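Local coordinates for putative lipoprotein YcdA (Bacillus subtilis subsp. subtilis str. 168, PDB 4R4G) that is of unknown function but is probably a membrane-attached lipoprotein, built from an Ig-like N-terminal domain and a C-terminal alpha-beta domain of the DUF5105 family, at residues V156-K161 and E321-E326; S184-Y189 and K203-I208; K225-S230 and I235-V240; S246-R251 and Q277-E282; E296-K301 and D313-E318. One frame throughout, in Å; residues are numbered along the deposited sequence.

All five contacts lie in the C-terminal DUF5105 region, and interactions 2 to 5 are nested along the chain inside the loop closed by interaction 1. Interactions 3 and 5 share a sheet: strands 233-244 and 293-301 are neighbours, Val-236 N lies 2.8 Å from Val-297 O, and the two centres are about 10 Å apart. Strand 324-325 joins that sheet, and Phe-323 CD2 packs on Val-240 CG1 at 3.7 Å, tying interaction 1 to interaction 3. Interactions 2 and 4, centres about 15 Å apart, meet through Ile-208, Tyr-279 and Pro-280. No active site is known; tetraethylene glycol, probably from crystallisation, lies about 4 Å from the side chains of Leu-158 and Tyr-189, and Lys-225 NZ hydrogen-bonds to one.

Interaction 1: residues V156-K161 and E321-E326; sequences VLLFGK and EAFIKE
Phe-323 meets both Leu-158 and Phe-159, the two residues that carry the other side of this contact. The second segment reaches this point through a type I beta turn from Glu-321 to Ile-324. Within that turn Ala-322 leads directly into Phe-323, whose CA lies 8.5 Å from the CA of Leu-158, so the gap is bridged by side chains. The ring of Phe-323 is carried beside its own backbone N (chi1 -82°) and reaches across to Leu-158 and Phe-159. Over one face sits a methyl of Leu-158: CD1 is 3.9 Å from the centroid of the Phe-323 ring and 29° off its normal, a CH-pi contact, and its closest ring atom is Phe-323 CE1 at 3.5 Å. From another direction Phe-159 CE1 approaches Phe-323 CE2 at 3.9 Å. The two ring planes stand at 83° with centroids 5.9 Å apart, an oblique aromatic pair. Beyond Phe-323 the chain straightens into strand 324-325, which runs parallel to strand 233-244; Leu-216 of helix 203-219 touches Phe-323, Ile-324 and Phe-159. No hydrogen bond or ion pair crosses between the segments. Cohesion here therefore rests on dispersion and CH-pi contact, with burial of Leu-158 and Phe-323 consistent with a hydrophobic junction between residues 158-159 and the turn that leads into strand 324-325.

Interaction 2: residues S184-Y189 and K203-I208; sequences SAKDGY and KALDNI
Lys-186 and Leu-205, which bury the largest areas in this contact, meet where helices 174-192 and 203-219 come together. The short segments approach to 10.3 Å between axes, with their N-to-C directions 111° apart. Leu-205 CD2 lies 3.8 Å from Lys-186 CB and also touches the carbonyl oxygen of Lys-186, while Leu-205 CB rests near CD of the lysine. The aliphatic part of Lys-186 thus passes over the leucine before its chain bends at chi3 (-75°), which turns the amine toward Asp-206. There NZ makes a salt bridge to Asp-206 OD1 of 2.7 Å, using the syn lone pair of that oxygen. The ammonium is further held by Glu-183 and by the carbonyl of Ala-200, so a charge on a largely buried residue has several oxygens to satisfy it. Tyr-189, third in buried area, has CG anti to the backbone N (chi1 176°), which brings its ring to Ile-208, whose CD1 is 4.3 Å from Tyr-189 CE2 in a loose, oblique approach. Helix 268-283 closes this apolar end: Leu-276 touches both Tyr-189 and Ile-208, and Tyr-279 and Pro-280 pack on Ile-208, making a three-helix junction.

Interaction 3: residues K225-S230 and I235-V240; sequences KTTSIS and IVEATV
Thr-227 and Ser-228 both face Ile-235, which defines a classic beta bulge in the antiparallel hairpin of strands 221-230 and 233-244. Before the bulge, Lys-225 and Glu-237 form a hydrogen-bonded pair: Glu-237 N reaches Lys-225 O at 2.7 Å, and Lys-225 N bonds back to Glu-237 O. Thr-226 and Val-236 follow as a non-hydrogen-bonded pair, after which the register slips by one residue and Ile-235 N bonds to Ser-228 O at 2.8 Å. The side chain of Thr-227 lies at the bulge. Its CB lies 4.0 Å from Ile-235 O. From there one branch, OG1, sits between the backbone N and carbonyl carbon (chi1 54°), close to Ile-235 CG2 at 3.5 Å; the other, CG2, crosses Glu-237 at about a right angle and touches its CB at 3.5 Å and its OE1 at 3.4 Å. Ser-228 OG packs beside Ile-235 CB. On the opposite face Thr-226 OG1 comes near Val-236 CG2, but its stronger polar partner is Ser-146 of helix 145-157, which covers that side. Ile-235 O accepts twice from Thr-227: the backbone N approaches nearly straight, with a C=O...N angle of 168°, whereas OG1, 3.2 Å away, donates from well above the carbonyl plane.

Interaction 4: residues S246-R251 and Q277-E282; sequences SSLSDR and QVYPEE
Between residues 246-251 and 277-282 the backbones are nearest at Arg-251 and Glu-282, CA to CA 6.8 Å, and helix 268-283 is kinked where Pro-280 has no N-H to bond to the turn before. Leu-248 carries the apolar part of the contact. Its CG stands opposite the backbone N across the CA-CB bond (chi1 -164°), and the two methyls divide the work: CD2 lies 3.6 Å from Tyr-279 CZ, with the leucine and tyrosine side chains at about a right angle, while CD1 packs on Glu-282 CB at 3.9 Å. Arg-251 carries the polar part. Its NE makes a weak hydrogen bond, part of a salt bridge, to Glu-282 OE1 at 3.3 Å, with the carboxylate oxygen at the edge of the guanidinium and the two planes 31° apart. At another point of that edge NH1 donates to Ser-247 OG at 2.9 Å, only 6° out of the guanidinium plane, so two partners near its plane would tend to limit its rotation. Glu-282 has a second cation in Lys-285, bonded through OE2. With Ile-208 and Ile-212 of helix 203-219 also against Tyr-279, this is helix-helix packing in the alpha-beta domain, with a leucine-tyrosine contact beside an arginine-glutamate salt bridge.

Interaction 5: residues E296-K301 and D313-E318; sequences EVKMKK and DYRAAE
Arg-315 lies across strand 293-301 with its side chain oblique to that of Lys-298. The strand and helix segments approach to 7.8 Å, with N-to-C directions 129° apart, and the CA atoms of Val-297 and Arg-315 are 5.6 Å from each other. The aliphatic part of the arginine runs past the carbonyl of Glu-296, CD coming within 3.4 Å of Glu-296 O. A bend at chi3 (-105°) then swings the guanidinium toward Lys-298, whose CB is 3.2 Å from Arg-315 NH1, an oblique approach. Val-297 takes a different part of the same residue: its CG2 rests against Arg-315 O at 3.7 Å, while Leu-150 and Leu-309 pack on this valine from elsewhere in the domain. At the helix start, Asp-313 occupies the N-cap and OD1 accepts a weak bond from Arg-315 N. Its OD2 forms a salt bridge to Arg-315 NH1, modelled so short that the exact geometry is doubtful. Lys-298 NZ and Arg-315 NH2, 4.3 Å apart, bring two positive groups close together. The Asp-313 carboxylate, paired with the arginine, would probably ease their proximity; with no hydrogen bond between strand and helix segments, their contact rests on van der Waals packing, while the carboxylate acts within 313-318.

Interaction 1: residues V156-K161 and E321-E326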
# COMPACT_ATOMS: atom_id res chain seq x y z
N VAL A 156 16.50 -0.84 0.34
CA VAL A 156 17.61 -0.83 -0.61
C VAL A 156 18.03 0.58 -1.01
O VAL A 156 19.24 0.82 -1.09
CB VAL A 156 17.37 -1.72 -1.86
CG1 VAL A 156 17.05 -3.15 -1.46
CG2 VAL A 156 16.27 -1.16 -2.76
N LEU A 157 17.08 1.50 -1.27
CA LEU A 157 17.39 2.85 -1.73
C LEU A 157 17.76 3.81 -0.66
O LEU A 157 18.69 4.59 -0.86
CB LEU A 157 16.23 3.48 -2.48
CG LEU A 157 15.74 2.87 -3.77
CD1 LEU A 157 14.57 3.64 -4.27
CD2 LEU A 157 16.83 2.82 -4.81
N LEU A 158 16.95 3.90 0.41
CA LEU A 158 17.16 4.93 1.43
C LEU A 158 18.00 4.47 2.60
O LEU A 158 18.78 5.25 3.12
CB LEU A 158 15.79 5.44 1.92
CG LEU A 158 15.02 6.25 0.87
CD1 LEU A 158 13.59 6.22 1.14
CD2 LEU A 158 15.50 7.68 0.81
N PHE A 159 17.84 3.21 3.02
CA PHE A 159 18.56 2.70 4.17
C PHE A 159 19.86 2.02 3.82
O PHE A 159 20.65 1.74 4.72
CB PHE A 159 17.67 1.73 4.97
CG PHE A 159 16.43 2.32 5.60
CD1 PHE A 159 16.28 3.70 5.72
CD2 PHE A 159 15.41 1.50 6.07
CE1 PHE A 159 15.14 4.24 6.31
CE2 PHE A 159 14.27 2.05 6.64
CZ PHE A 159 14.14 3.41 6.76
N GLY A 160 20.08 1.74 2.54
CA GLY A 160 21.27 1.03 2.08
C GLY A 160 21.30 -0.41 2.57
O GLY A 160 22.31 -1.10 2.43
N LYS A 161 20.18 -0.88 3.14
CA LYS A 161 20.02 -2.22 3.70
C LYS A 161 19.97 -3.26 2.59
O LYS A 161 19.58 -2.96 1.46
CB LYS A 161 18.72 -2.26 4.54
CG LYS A 161 18.72 -3.26 5.70
CD LYS A 161 17.47 -3.10 6.58
CE LYS A 161 17.20 -4.30 7.46
NZ LYS A 161 15.79 -4.35 7.95
N GLU A 321 11.94 12.76 0.12
CA GLU A 321 12.08 14.06 0.80
C GLU A 321 11.56 14.02 2.23
O GLU A 321 11.99 14.83 3.05
CB GLU A 321 11.34 15.18 0.04
CG GLU A 321 12.05 15.68 -1.21
CD GLU A 321 11.25 16.57 -2.14
OE1 GLU A 321 10.00 16.62 -2.02
OE2 GLU A 321 11.87 17.20 -3.03
N ALA A 322 10.61 13.12 2.52
CA ALA A 322 9.96 12.99 3.84
C ALA A 322 10.88 12.40 4.91
O ALA A 322 10.52 12.43 6.09
CB ALA A 322 8.71 12.13 3.71
N PHE A 323 12.05 11.84 4.52
CA PHE A 323 12.97 11.17 5.44
C PHE A 323 13.91 12.11 6.18
O PHE A 323 14.49 11.69 7.18
CB PHE A 323 13.75 10.09 4.70
CG PHE A 323 12.94 8.81 4.59
CD1 PHE A 323 12.06 8.61 3.53
CD2 PHE A 323 13.01 7.83 5.58
CE1 PHE A 323 11.28 7.46 3.46
CE2 PHE A 323 12.24 6.68 5.50
CZ PHE A 323 11.40 6.49 4.42
N ILE A 324 14.05 13.36 5.72
CA ILE A 324 14.92 14.35 6.34
C ILE A 324 14.15 15.65 6.53
O ILE A 324 13.70 16.26 5.56
CB ILE A 324 16.24 14.57 5.54
CG1 ILE A 324 17.10 13.29 5.50
CG2 ILE A 324 17.04 15.77 6.11
CD1 ILE A 324 18.24 13.30 4.46
N LYS A 325 14.01 16.05 7.80
CA LYS A 325 13.39 17.30 8.25
C LYS A 325 14.49 18.32 8.44
O LYS A 325 15.53 17.99 9.00
CB LYS A 325 12.60 17.08 9.57
CG LYS A 325 11.85 18.32 10.09
CD LYS A 325 10.80 17.94 11.15
CE LYS A 325 10.31 19.10 11.98
NZ LYS A 325 9.54 18.64 13.17
N GLU A 326 14.28 19.55 7.97
CA GLU A 326 15.27 20.61 8.11
C GLU A 326 14.79 21.69 9.12
O GLU A 326 13.62 21.64 9.55
CB GLU A 326 15.58 21.24 6.74
CG GLU A 326 16.05 20.23 5.71
CD GLU A 326 16.56 20.85 4.42
OE1 GLU A 326 17.60 21.56 4.45
OE2 GLU A 326 15.93 20.60 3.37
OXT GLU A 326 15.61 22.55 9.50

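Interaction 2: residues S184-Y189 and K203-I208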
# COMPACT_ATOMS: atom_id res chain seq x y z
N SER A 184 21.60 10.23 -9.19
CA SER A 184 20.61 11.30 -9.18
C SER A 184 20.74 12.12 -7.88
O SER A 184 20.69 13.34 -7.92
CB SER A 184 19.22 10.70 -9.33
OG SER A 184 18.17 11.64 -9.14
N ALA A 185 20.96 11.42 -6.74
CA ALA A 185 21.10 12.01 -5.41
C ALA A 185 22.37 12.86 -5.29
O ALA A 185 22.31 13.92 -4.68
CB ALA A 185 21.10 10.92 -4.36
N LYS A 186 23.50 12.40 -5.85
CA LYS A 186 24.78 13.11 -5.85
C LYS A 186 24.71 14.35 -6.71
O LYS A 186 25.20 15.41 -6.31
CB LYS A 186 25.92 12.20 -6.34
CG LYS A 186 26.41 11.21 -5.30
CD LYS A 186 27.70 10.53 -5.73
CE LYS A 186 27.50 9.48 -6.77
NZ LYS A 186 28.78 8.88 -7.20
N ASP A 187 24.11 14.22 -7.91
CA ASP A 187 23.94 15.29 -8.89
C ASP A 187 23.03 16.38 -8.32
O ASP A 187 23.33 17.57 -8.48
CB ASP A 187 23.37 14.71 -10.21
CG ASP A 187 24.35 13.90 -11.06
OD1 ASP A 187 25.45 13.55 -10.55
OD2 ASP A 187 24.02 13.62 -12.23
N GLY A 188 21.98 15.97 -7.63
CA GLY A 188 21.03 16.86 -6.99
C GLY A 188 21.61 17.58 -5.80
O GLY A 188 21.25 18.73 -5.55
N TYR A 189 22.53 16.91 -5.06
CA TYR A 189 23.21 17.48 -3.90
C TYR A 189 24.11 18.64 -4.36
O TYR A 189 24.02 19.74 -3.79
CB TYR A 189 24.02 16.41 -3.12
CG TYR A 189 24.80 17.00 -1.96
CD1 TYR A 189 24.22 17.17 -0.71
CD2 TYR A 189 26.11 17.44 -2.14
CE1 TYR A 189 24.92 17.76 0.34
CE2 TYR A 189 26.82 18.05 -1.10
CZ TYR A 189 26.22 18.20 0.14
OH TYR A 189 26.91 18.79 1.17
N LYS A 203 35.11 10.32 -3.65
CA LYS A 203 34.99 9.60 -2.38
C LYS A 203 34.10 10.39 -1.42
O LYS A 203 33.24 9.79 -0.78
CB LYS A 203 36.40 9.39 -1.75
CG LYS A 203 36.49 8.44 -0.53
CD LYS A 203 37.75 8.70 0.33
CE LYS A 203 38.16 7.54 1.22
NZ LYS A 203 37.23 7.33 2.36
N ALA A 204 34.29 11.72 -1.36
CA ALA A 204 33.57 12.66 -0.50
C ALA A 204 32.08 12.57 -0.72
O ALA A 204 31.33 12.50 0.27
CB ALA A 204 34.04 14.08 -0.77
N LEU A 205 31.66 12.54 -1.99
CA LEU A 205 30.25 12.47 -2.30
C LEU A 205 29.69 11.08 -2.12
O LEU A 205 28.52 10.97 -1.76
CB LEU A 205 29.94 13.01 -3.67
CG LEU A 205 29.22 14.35 -3.59
CD1 LEU A 205 30.19 15.49 -3.29
CD2 LEU A 205 28.39 14.59 -4.82
N ASP A 206 30.49 10.03 -2.30
CA ASP A 206 29.99 8.67 -2.06
C ASP A 206 29.88 8.43 -0.56
O ASP A 206 28.95 7.75 -0.12
CB ASP A 206 30.87 7.59 -2.71
CG ASP A 206 30.71 7.42 -4.21
OD1 ASP A 206 29.85 8.11 -4.81
OD2 ASP A 206 31.45 6.60 -4.79
N ASN A 207 30.80 9.01 0.23
CA ASN A 207 30.78 8.89 1.68
C ASN A 207 29.57 9.62 2.26
O ASN A 207 29.02 9.16 3.26
CB ASN A 207 32.08 9.40 2.30
CG ASN A 207 33.17 8.35 2.38
OD1 ASN A 207 33.05 7.22 1.88
ND2 ASN A 207 34.28 8.72 3.00
N ILE A 208 29.13 10.71 1.59
CA ILE A 208 27.96 11.50 1.96
C ILE A 208 26.69 10.62 1.79
O ILE A 208 25.90 10.50 2.73
CB ILE A 208 27.90 12.85 1.17
CG1 ILE A 208 28.79 13.91 1.86
CG2 ILE A 208 26.45 13.37 0.99
CD1 ILE A 208 29.11 15.15 1.06

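Interaction 3: residues K225-S230 and I235-V240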
# COMPACT_ATOMS: atom_id res chain seq x y z
N LYS A 225 1.44 1.14 5.00
CA LYS A 225 0.17 0.43 4.96
C LYS A 225 -0.50 0.63 3.64
O LYS A 225 -0.68 1.77 3.23
CB LYS A 225 -0.77 0.90 6.09
CG LYS A 225 -1.98 -0.01 6.21
CD LYS A 225 -3.15 0.56 6.97
CE LYS A 225 -4.32 -0.37 6.75
NZ LYS A 225 -5.51 -0.06 7.59
N THR A 226 -0.90 -0.47 2.98
CA THR A 226 -1.72 -0.40 1.76
C THR A 226 -3.14 0.02 2.21
O THR A 226 -3.75 -0.67 3.04
CB THR A 226 -1.72 -1.72 1.02
OG1 THR A 226 -0.37 -2.12 0.79
CG2 THR A 226 -2.45 -1.63 -0.29
N THR A 227 -3.63 1.15 1.69
CA THR A 227 -4.93 1.68 2.08
C THR A 227 -6.03 1.33 1.04
O THR A 227 -7.19 1.20 1.42
CB THR A 227 -4.82 3.17 2.37
OG1 THR A 227 -4.24 3.86 1.25
CG2 THR A 227 -4.01 3.44 3.61
N SER A 228 -5.66 1.14 -0.24
CA SER A 228 -6.61 0.77 -1.30
C SER A 228 -5.92 0.09 -2.46
O SER A 228 -4.79 0.42 -2.79
CB SER A 228 -7.35 2.00 -1.83
OG SER A 228 -6.48 3.06 -2.15
N ILE A 229 -6.59 -0.89 -3.05
CA ILE A 229 -6.15 -1.62 -4.24
C ILE A 229 -7.26 -1.48 -5.26
O ILE A 229 -8.44 -1.62 -4.92
CB ILE A 229 -5.78 -3.11 -4.01
CG1 ILE A 229 -4.76 -3.28 -2.88
CG2 ILE A 229 -5.30 -3.79 -5.33
CD1 ILE A 229 -4.91 -4.50 -2.13
N SER A 230 -6.87 -1.18 -6.50
CA SER A 230 -7.78 -0.99 -7.61
C SER A 230 -7.11 -1.46 -8.89
O SER A 230 -6.33 -0.75 -9.53
CB SER A 230 -8.26 0.46 -7.70
OG SER A 230 -9.07 0.84 -6.60
N ILE A 235 -2.50 1.94 -3.41
CA ILE A 235 -2.12 3.15 -2.68
C ILE A 235 -1.56 2.73 -1.33
O ILE A 235 -2.27 2.13 -0.52
CB ILE A 235 -3.24 4.23 -2.54
CG1 ILE A 235 -3.71 4.75 -3.91
CG2 ILE A 235 -2.81 5.40 -1.61
CD1 ILE A 235 -2.60 5.36 -4.84
N VAL A 236 -0.27 3.03 -1.12
CA VAL A 236 0.44 2.74 0.11
C VAL A 236 0.63 4.05 0.84
O VAL A 236 1.10 5.04 0.27
CB VAL A 236 1.78 2.00 -0.12
CG1 VAL A 236 2.41 1.61 1.22
CG2 VAL A 236 1.60 0.77 -1.00
N GLU A 237 0.20 4.06 2.09
CA GLU A 237 0.29 5.20 2.99
C GLU A 237 1.56 5.02 3.81
O GLU A 237 1.65 4.10 4.64
CB GLU A 237 -0.98 5.24 3.84
CG GLU A 237 -1.22 6.50 4.64
CD GLU A 237 -2.68 6.78 4.94
OE1 GLU A 237 -3.50 6.83 3.98
OE2 GLU A 237 -3.01 6.97 6.13
N ALA A 238 2.57 5.83 3.53
CA ALA A 238 3.85 5.76 4.23
C ALA A 238 3.92 6.81 5.31
O ALA A 238 3.79 8.00 5.03
CB ALA A 238 4.99 5.94 3.25
N THR A 239 4.05 6.38 6.57
CA THR A 239 4.13 7.31 7.68
C THR A 239 5.59 7.30 8.06
O THR A 239 6.13 6.27 8.49
CB THR A 239 3.12 6.97 8.79
OG1 THR A 239 1.78 6.91 8.24
CG2 THR A 239 3.18 7.96 9.94
N VAL A 240 6.24 8.43 7.81
CA VAL A 240 7.66 8.53 7.97
C VAL A 240 8.06 9.44 9.12
O VAL A 240 7.63 10.59 9.17
CB VAL A 240 8.29 9.03 6.63
CG1 VAL A 240 9.79 9.33 6.77
CG2 VAL A 240 8.03 8.05 5.48

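Interaction 4: residues S246-R251 and Q277-E282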
# COMPACT_ATOMS: atom_id res chain seq x y z
N SER A 246 17.88 19.71 11.49
CA SER A 246 17.79 21.14 11.78
C SER A 246 19.12 21.69 12.22
O SER A 246 19.50 22.77 11.76
CB SER A 246 16.72 21.42 12.83
OG SER A 246 16.90 20.64 14.01
N SER A 247 19.88 20.91 13.01
CA SER A 247 21.19 21.34 13.52
C SER A 247 22.36 21.12 12.58
O SER A 247 23.42 21.69 12.83
CB SER A 247 21.50 20.61 14.82
OG SER A 247 21.53 19.20 14.63
N LEU A 248 22.21 20.29 11.51
CA LEU A 248 23.32 19.90 10.61
C LEU A 248 24.13 21.10 10.10
O LEU A 248 25.37 21.04 10.08
CB LEU A 248 22.82 19.04 9.44
CG LEU A 248 23.87 18.25 8.64
CD1 LEU A 248 24.83 17.48 9.53
CD2 LEU A 248 23.19 17.31 7.68
N SER A 249 23.44 22.18 9.72
CA SER A 249 24.03 23.45 9.27
C SER A 249 25.09 23.90 10.25
O SER A 249 26.27 23.95 9.90
CB SER A 249 22.95 24.53 9.14
OG SER A 249 22.24 24.74 10.35
N ASP A 250 24.67 24.13 11.52
CA ASP A 250 25.50 24.59 12.63
C ASP A 250 26.62 23.60 12.95
O ASP A 250 27.75 24.02 13.12
CB ASP A 250 24.65 24.88 13.88
CG ASP A 250 23.58 25.94 13.70
OD1 ASP A 250 23.90 27.02 13.15
OD2 ASP A 250 22.43 25.72 14.14
N ARG A 251 26.32 22.30 12.97
CA ARG A 251 27.31 21.25 13.26
C ARG A 251 28.46 21.31 12.30
O ARG A 251 29.61 21.17 12.73
CB ARG A 251 26.67 19.87 13.20
CG ARG A 251 25.59 19.67 14.22
CD ARG A 251 24.98 18.32 14.02
NE ARG A 251 25.38 17.43 15.09
CZ ARG A 251 24.56 17.01 16.03
NH1 ARG A 251 23.29 17.38 16.02
NH2 ARG A 251 25.00 16.23 17.00
N GLN A 277 33.68 16.11 4.21
CA GLN A 277 34.22 14.97 4.93
C GLN A 277 33.51 14.76 6.27
O GLN A 277 33.23 13.61 6.63
CB GLN A 277 35.72 15.14 5.18
CG GLN A 277 36.62 14.90 3.97
CD GLN A 277 38.04 15.37 4.20
OE1 GLN A 277 38.60 15.30 5.32
NE2 GLN A 277 38.67 15.86 3.13
N VAL A 278 33.26 15.85 7.05
CA VAL A 278 32.61 15.75 8.36
C VAL A 278 31.11 15.48 8.21
O VAL A 278 30.54 14.84 9.10
CB VAL A 278 32.85 16.95 9.31
CG1 VAL A 278 34.28 16.97 9.83
CG2 VAL A 278 32.48 18.28 8.66
N TYR A 279 30.47 15.97 7.10
CA TYR A 279 29.04 15.84 6.78
C TYR A 279 28.51 14.42 7.13
O TYR A 279 27.60 14.34 7.96
CB TYR A 279 28.73 16.20 5.31
CG TYR A 279 27.25 16.33 5.00
CD1 TYR A 279 26.40 15.22 5.04
CD2 TYR A 279 26.70 17.55 4.64
CE1 TYR A 279 25.03 15.34 4.79
CE2 TYR A 279 25.33 17.68 4.39
CZ TYR A 279 24.50 16.57 4.45
OH TYR A 279 23.16 16.70 4.19
N PRO A 280 29.08 13.31 6.57
CA PRO A 280 28.58 11.97 6.93
C PRO A 280 28.60 11.66 8.44
O PRO A 280 27.64 11.12 8.98
CB PRO A 280 29.56 11.03 6.21
CG PRO A 280 30.13 11.82 5.11
CD PRO A 280 30.18 13.22 5.58
N GLU A 281 29.70 12.02 9.10
CA GLU A 281 29.92 11.70 10.50
C GLU A 281 29.00 12.51 11.41
O GLU A 281 28.54 11.97 12.42
CB GLU A 281 31.41 11.87 10.86
CG GLU A 281 32.38 11.08 9.94
CD GLU A 281 31.97 9.71 9.40
OE1 GLU A 281 31.69 8.80 10.21
OE2 GLU A 281 31.96 9.54 8.15
N GLU A 282 28.65 13.73 10.99
CA GLU A 282 27.75 14.60 11.73
C GLU A 282 26.29 14.22 11.48
O GLU A 282 25.49 14.28 12.42
CB GLU A 282 27.99 16.08 11.40
CG GLU A 282 29.27 16.64 12.00
CD GLU A 282 29.46 16.47 13.50
OE1 GLU A 282 28.54 16.80 14.28
OE2 GLU A 282 30.57 16.05 13.88

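Interaction 5: residues E296-K301 and D313-E318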
# COMPACT_ATOMS: atom_id res chain seq x y z
N GLU A 296 1.27 9.51 0.41
CA GLU A 296 0.57 8.47 -0.34
C GLU A 296 1.40 8.19 -1.56
O GLU A 296 1.88 9.12 -2.21
CB GLU A 296 -0.87 8.86 -0.68
CG GLU A 296 -1.83 8.68 0.48
CD GLU A 296 -3.30 8.83 0.16
OE1 GLU A 296 -3.66 9.82 -0.52
OE2 GLU A 296 -4.10 8.00 0.65
N VAL A 297 1.66 6.92 -1.81
CA VAL A 297 2.52 6.46 -2.89
C VAL A 297 1.77 5.40 -3.67
O VAL A 297 1.19 4.49 -3.08
CB VAL A 297 3.87 5.95 -2.29
CG1 VAL A 297 4.57 4.95 -3.20
CG2 VAL A 297 4.79 7.10 -1.93
N LYS A 298 1.77 5.51 -5.00
CA LYS A 298 1.12 4.55 -5.88
C LYS A 298 2.11 3.48 -6.33
O LYS A 298 3.20 3.80 -6.83
CB LYS A 298 0.48 5.28 -7.08
CG LYS A 298 -0.43 4.43 -7.97
CD LYS A 298 -1.05 5.23 -9.13
CE LYS A 298 -0.09 5.52 -10.27
NZ LYS A 298 -0.78 6.06 -11.46
N MSE A 299 1.73 2.22 -6.13
CA MSE A 299 2.46 1.02 -6.56
C MSE A 299 1.74 0.43 -7.75
O MSE A 299 0.52 0.59 -7.87
CB MSE A 299 2.53 -0.03 -5.44
CG MSE A 299 3.21 0.43 -4.15
SE MSE A 299 5.05 0.91 -4.37
CE MSE A 299 5.88 -0.85 -4.62
N LYS A 300 2.46 -0.30 -8.61
CA LYS A 300 1.86 -0.91 -9.79
C LYS A 300 2.26 -2.38 -9.86
O LYS A 300 3.45 -2.69 -9.82
CB LYS A 300 2.27 -0.14 -11.06
CG LYS A 300 1.36 1.06 -11.36
CD LYS A 300 1.98 2.12 -12.30
CE LYS A 300 0.93 3.07 -12.86
NZ LYS A 300 1.54 4.25 -13.55
N LYS A 301 1.25 -3.27 -9.94
CA LYS A 301 1.43 -4.73 -10.00
C LYS A 301 1.64 -5.23 -11.44
O LYS A 301 1.00 -4.72 -12.37
CB LYS A 301 0.20 -5.43 -9.38
CG LYS A 301 0.32 -6.95 -9.21
CD LYS A 301 -0.93 -7.56 -8.59
CE LYS A 301 -2.01 -7.94 -9.58
NZ LYS A 301 -3.21 -8.51 -8.89
N ASP A 313 7.90 9.38 -10.70
CA ASP A 313 6.64 9.93 -10.15
C ASP A 313 6.94 10.91 -9.00
O ASP A 313 7.76 10.59 -8.14
CB ASP A 313 5.71 8.78 -9.69
CG ASP A 313 4.45 9.16 -8.93
OD1 ASP A 313 3.88 10.25 -9.22
OD2 ASP A 313 4.01 8.36 -8.07
N TYR A 314 6.30 12.09 -8.98
CA TYR A 314 6.50 13.12 -7.94
C TYR A 314 6.23 12.59 -6.54
O TYR A 314 6.84 13.06 -5.58
CB TYR A 314 5.62 14.34 -8.19
N ARG A 315 5.32 11.62 -6.40
CA ARG A 315 4.97 11.03 -5.11
C ARG A 315 6.16 10.21 -4.53
O ARG A 315 6.33 10.19 -3.30
CB ARG A 315 3.67 10.19 -5.21
CG ARG A 315 2.40 11.06 -5.31
CD ARG A 315 1.10 10.26 -5.30
NE ARG A 315 0.48 10.16 -6.62
CZ ARG A 315 0.75 9.20 -7.50
NH1 ARG A 315 1.63 8.25 -7.22
NH2 ARG A 315 0.14 9.19 -8.68
N ALA A 316 7.00 9.59 -5.41
CA ALA A 316 8.22 8.87 -5.01
C ALA A 316 9.25 9.87 -4.47
O ALA A 316 9.88 9.60 -3.45
CB ALA A 316 8.81 8.11 -6.19
N ALA A 317 9.36 11.04 -5.10
CA ALA A 317 10.26 12.10 -4.67
C ALA A 317 9.87 12.60 -3.30
O ALA A 317 10.72 12.74 -2.43
CB ALA A 317 10.24 13.25 -5.66
N GLU A 318 8.56 12.82 -3.09
CA GLU A 318 7.95 13.28 -1.85
C GLU A 318 8.20 12.30 -0.73
O GLU A 318 8.31 12.72 0.41
CB GLU A 318 6.45 13.42 -2.05
CG GLU A 318 5.92 14.82 -1.78
CD GLU A 318 4.59 15.08 -2.44
OE1 GLU A 318 3.63 14.32 -2.16
OE2 GLU A 318 4.51 16.02 -3.26